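Local coordinates for protein NAD-dependent formate dehydrogenase gamma subunit (Cupriavidus necator, PDB 6VW7) that carries a [2Fe-2S] cluster in a thioredoxin-like domain and, with the beta subunit, probably passes electrons in NAD-dependent formate dehydrogenase, at residues C128-P136 with E142-A150. Residues are numbered along the deposited sequence; the frame is centred on the assembly and turned at random. Where two conformers were deposited one is given.
With FES (Fe2/s2 (inorganic) cluster), chain E.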
loop_
_atom_site.group_PDB
_atom_site.type_symbol
_atom_site.label_atom_id
_atom_site.label_comp_id
_atom_site.label_asym_id
_atom_site.label_seq_id
_atom_site.Cartn_x
_atom_site.Cartn_y
_atom_site.Cartn_z
ATOM N N CYS A 128 4.039 -7.838 -3.429
ATOM C CA CYS A 128 4.284 -6.545 -2.784
ATOM C C CYS A 128 3.849 -6.524 -1.319
ATOM O O CYS A 128 2.697 -6.813 -0.975
ATOM C CB CYS A 128 3.613 -5.403 -3.553
ATOM S SG CYS A 128 4.105 -3.791 -2.960
ATOM N N LEU A 129 4.788 -6.171 -0.447
ATOM C CA LEU A 129 4.518 -5.963 0.970
ATOM C C LEU A 129 4.490 -4.488 1.341
ATOM O O LEU A 129 4.505 -4.157 2.534
ATOM C CB LEU A 129 5.563 -6.692 1.810
ATOM C CG LEU A 129 5.501 -8.217 1.673
ATOM C CD1 LEU A 129 6.814 -8.890 2.120
ATOM C CD2 LEU A 129 4.315 -8.737 2.481
ATOM N N GLY A 130 4.455 -3.592 0.347
ATOM C CA GLY A 130 4.581 -2.181 0.639
ATOM C C GLY A 130 5.934 -1.814 1.209
ATOM O O GLY A 130 6.067 -0.781 1.861
ATOM N N GLN A 131 6.951 -2.639 0.957
ATOM C CA GLN A 131 8.327 -2.404 1.371
ATOM C C GLN A 131 9.222 -2.132 0.164
ATOM O O GLN A 131 10.403 -2.488 0.167
ATOM C CB GLN A 131 8.854 -3.608 2.150
ATOM C CG GLN A 131 7.931 -4.086 3.317
ATOM C CD GLN A 131 7.550 -2.965 4.236
ATOM O OE1 GLN A 131 8.395 -2.169 4.636
ATOM N NE2 GLN A 131 6.259 -2.876 4.566
ATOM N N CYS A 132 8.645 -1.518 -0.872
ATOM C CA CYS A 132 9.206 -1.528 -2.223
ATOM C C CYS A 132 10.515 -0.755 -2.356
ATOM O O CYS A 132 11.210 -0.910 -3.371
ATOM C CB CYS A 132 8.193 -0.956 -3.201
ATOM S SG CYS A 132 6.503 -1.506 -2.895
ATOM N N ALA A 133 10.834 0.119 -1.411
ATOM C CA ALA A 133 12.098 0.844 -1.442
ATOM C C ALA A 133 13.198 0.185 -0.619
ATOM O O ALA A 133 14.302 0.737 -0.534
ATOM C CB ALA A 133 11.891 2.279 -0.952
ATOM N N CYS A 134 12.937 -0.962 0.015
ATOM C CA CYS A 134 13.964 -1.626 0.811
ATOM C C CYS A 134 13.910 -3.133 0.606
ATOM O O CYS A 134 14.117 -3.918 1.537
ATOM C CB CYS A 134 13.840 -1.260 2.290
ATOM S SG CYS A 134 12.318 -1.779 3.112
ATOM N N GLY A 135 13.653 -3.554 -0.628
ATOM C CA GLY A 135 13.626 -4.958 -0.955
ATOM C C GLY A 135 15.007 -5.508 -1.223
ATOM O O GLY A 135 16.009 -4.794 -1.102
ATOM N N PRO A 136 15.099 -6.801 -1.583
ATOM C CA PRO A 136 13.988 -7.758 -1.642
ATOM C C PRO A 136 13.359 -7.975 -0.260
ATOM O O PRO A 136 14.066 -8.002 0.759
ATOM C CB PRO A 136 14.649 -9.046 -2.151
ATOM C CG PRO A 136 15.887 -8.588 -2.838
ATOM C CD PRO A 136 16.356 -7.401 -2.055
ATOM N N GLU A 142 4.184 -12.069 10.809
ATOM C CA GLU A 142 3.996 -10.646 10.568
ATOM C C GLU A 142 5.290 -9.864 10.752
ATOM O O GLU A 142 5.253 -8.632 10.846
ATOM C CB GLU A 142 2.864 -10.111 11.460
ATOM C CG GLU A 142 1.526 -10.811 11.137
ATOM C CD GLU A 142 0.327 -10.359 11.977
ATOM O OE1 GLU A 142 0.507 -9.656 12.998
ATOM O OE2 GLU A 142 -0.814 -10.691 11.572
ATOM N N GLN A 143 6.435 -10.545 10.800
ATOM C CA GLN A 143 7.727 -9.880 10.938
ATOM C C GLN A 143 8.344 -9.635 9.559
ATOM O O GLN A 143 8.584 -10.584 8.803
ATOM C CB GLN A 143 8.671 -10.707 11.804
ATOM C CG GLN A 143 8.173 -10.973 13.265
ATOM C CD GLN A 143 7.070 -10.006 13.745
ATOM O OE1 GLN A 143 7.315 -8.819 13.982
ATOM N NE2 GLN A 143 5.852 -10.528 13.892
ATOM N N LEU A 144 8.649 -8.378 9.256
ATOM C CA LEU A 144 9.205 -8.013 7.957
ATOM C C LEU A 144 10.727 -7.996 7.984
ATOM O O LEU A 144 11.353 -7.741 9.019
ATOM C CB LEU A 144 8.706 -6.641 7.526
ATOM C CG LEU A 144 7.237 -6.682 7.160
ATOM C CD1 LEU A 144 6.587 -5.285 7.323
ATOM C CD2 LEU A 144 7.105 -7.237 5.752
ATOM N N HIS A 145 11.318 -8.279 6.822
ATOM C CA HIS A 145 12.760 -8.218 6.644
ATOM C C HIS A 145 13.014 -7.565 5.301
ATOM O O HIS A 145 12.358 -7.912 4.320
ATOM C CB HIS A 145 13.396 -9.617 6.709
ATOM C CG HIS A 145 13.152 -10.321 8.011
ATOM N ND1 HIS A 145 13.968 -10.151 9.110
ATOM C CD2 HIS A 145 12.176 -11.178 8.394
ATOM C CE1 HIS A 145 13.506 -10.876 10.114
ATOM N NE2 HIS A 145 12.417 -11.505 9.708
ATOM N N GLY A 146 13.919 -6.586 5.276
ATOM C CA GLY A 146 14.277 -5.879 4.070
ATOM C C GLY A 146 15.710 -6.192 3.671
ATOM O O GLY A 146 16.499 -6.720 4.454
ATOM N N TYR A 147 16.032 -5.827 2.423
ATOM C CA TYR A 147 17.369 -5.997 1.844
ATOM C C TYR A 147 17.823 -7.452 1.903
ATOM O O TYR A 147 18.969 -7.745 2.240
ATOM C CB TYR A 147 18.413 -5.104 2.525
ATOM C CG TYR A 147 18.116 -3.618 2.552
ATOM C CD1 TYR A 147 17.765 -2.929 1.402
ATOM C CD2 TYR A 147 18.266 -2.890 3.724
ATOM C CE1 TYR A 147 17.509 -1.558 1.438
ATOM C CE2 TYR A 147 18.017 -1.529 3.761
ATOM C CZ TYR A 147 17.640 -0.870 2.624
ATOM O OH TYR A 147 17.406 0.488 2.685
ATOM N N VAL A 148 16.923 -8.380 1.592
ATOM C CA VAL A 148 17.195 -9.786 1.868
ATOM C C VAL A 148 17.997 -10.388 0.718
ATOM O O VAL A 148 17.534 -10.431 -0.426
ATOM C CB VAL A 148 15.898 -10.570 2.107
ATOM C CG1 VAL A 148 16.217 -12.047 2.401
ATOM C CG2 VAL A 148 15.098 -9.946 3.233
ATOM N N ASP A 149 19.194 -10.869 1.023
ATOM C CA ASP A 149 19.991 -11.643 0.089
ATOM C C ASP A 149 20.113 -13.078 0.609
ATOM O O ASP A 149 19.492 -13.449 1.615
ATOM C CB ASP A 149 21.350 -10.967 -0.121
ATOM C CG ASP A 149 22.174 -10.892 1.159
ATOM O OD1 ASP A 149 21.748 -11.443 2.207
ATOM O OD2 ASP A 149 23.251 -10.263 1.111
ATOM N N ALA A 150 20.915 -13.891 -0.082
ATOM C CA ALA A 150 21.014 -15.304 0.274
ATOM C C ALA A 150 21.528 -15.482 1.698
ATOM O O ALA A 150 21.018 -16.324 2.452
ATOM C CB ALA A 150 21.919 -16.031 -0.722
HETATM FE FE1 FES E . 8.230 -6.199 -3.101
HETATM FE FE2 FES E . 6.695 -3.982 -3.013
HETATM S S1 FES E . 7.637 -5.050 -1.290
HETATM S S2 FES E . 7.503 -5.060 -4.815
HETATM O O HOH W 1 15.531 2.064 1.511
#
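The backbone oxygen of Ala133 is gripped from two sources: a water that donates both to it and to the phenol OH of Tyr147, its oxygen 2.7 Å from Ala133 O and from Tyr147 OH, and NH2 of Arg374 of the beta subunit. Tyr147 CB points away from the loop, but the ring folds back so that Cys134 CB lies off-centre over it, 3.8 Å from Tyr147 CE1, in a CH-pi contact.

The backbone oxygen of Cys134 accepts the N-H of Tyr147 at 2.8 Å (O to N), while the CA of Gly146 presses close to the same oxygen. A second backbone bond follows: Val148 N reaches Pro136 O at 3.0 Å, nearly straight at 161°. Between the two, Tyr147 CA makes a C-H...O contact with Gly135 O, so the end of the cluster-binding loop, with its cis peptide before Pro136, is pinned to the residues following strand 143-145. The Pro136 ring lies against Val148 O, with Leu100 of helix 97-108 touching both residues.

Nearer the cluster, Leu144 crosses Gln131 at about a right angle, its CD1 3.7 Å from Gln131 NE2, and CD2 meets Leu129 CD1. Gln131 is bent at chi2 (-52°), which turns its amide back to Leu129 O, 3.0 Å from NE2; Ser13 and Thr14 of the beta subunit hold the two ends of that amide.

Cys128 and Cys132 bind one iron through SG, and Gly130 N donates to Cys128 SG at 3.3 Å. That N-H would draw charge from the thiolate and probably help tune the cluster's potential, in a thioredoxin-like ferredoxin whose ligand loop is bonded to the residues following the edge strand, packed against Leu144 of that strand, and held by the beta subunit.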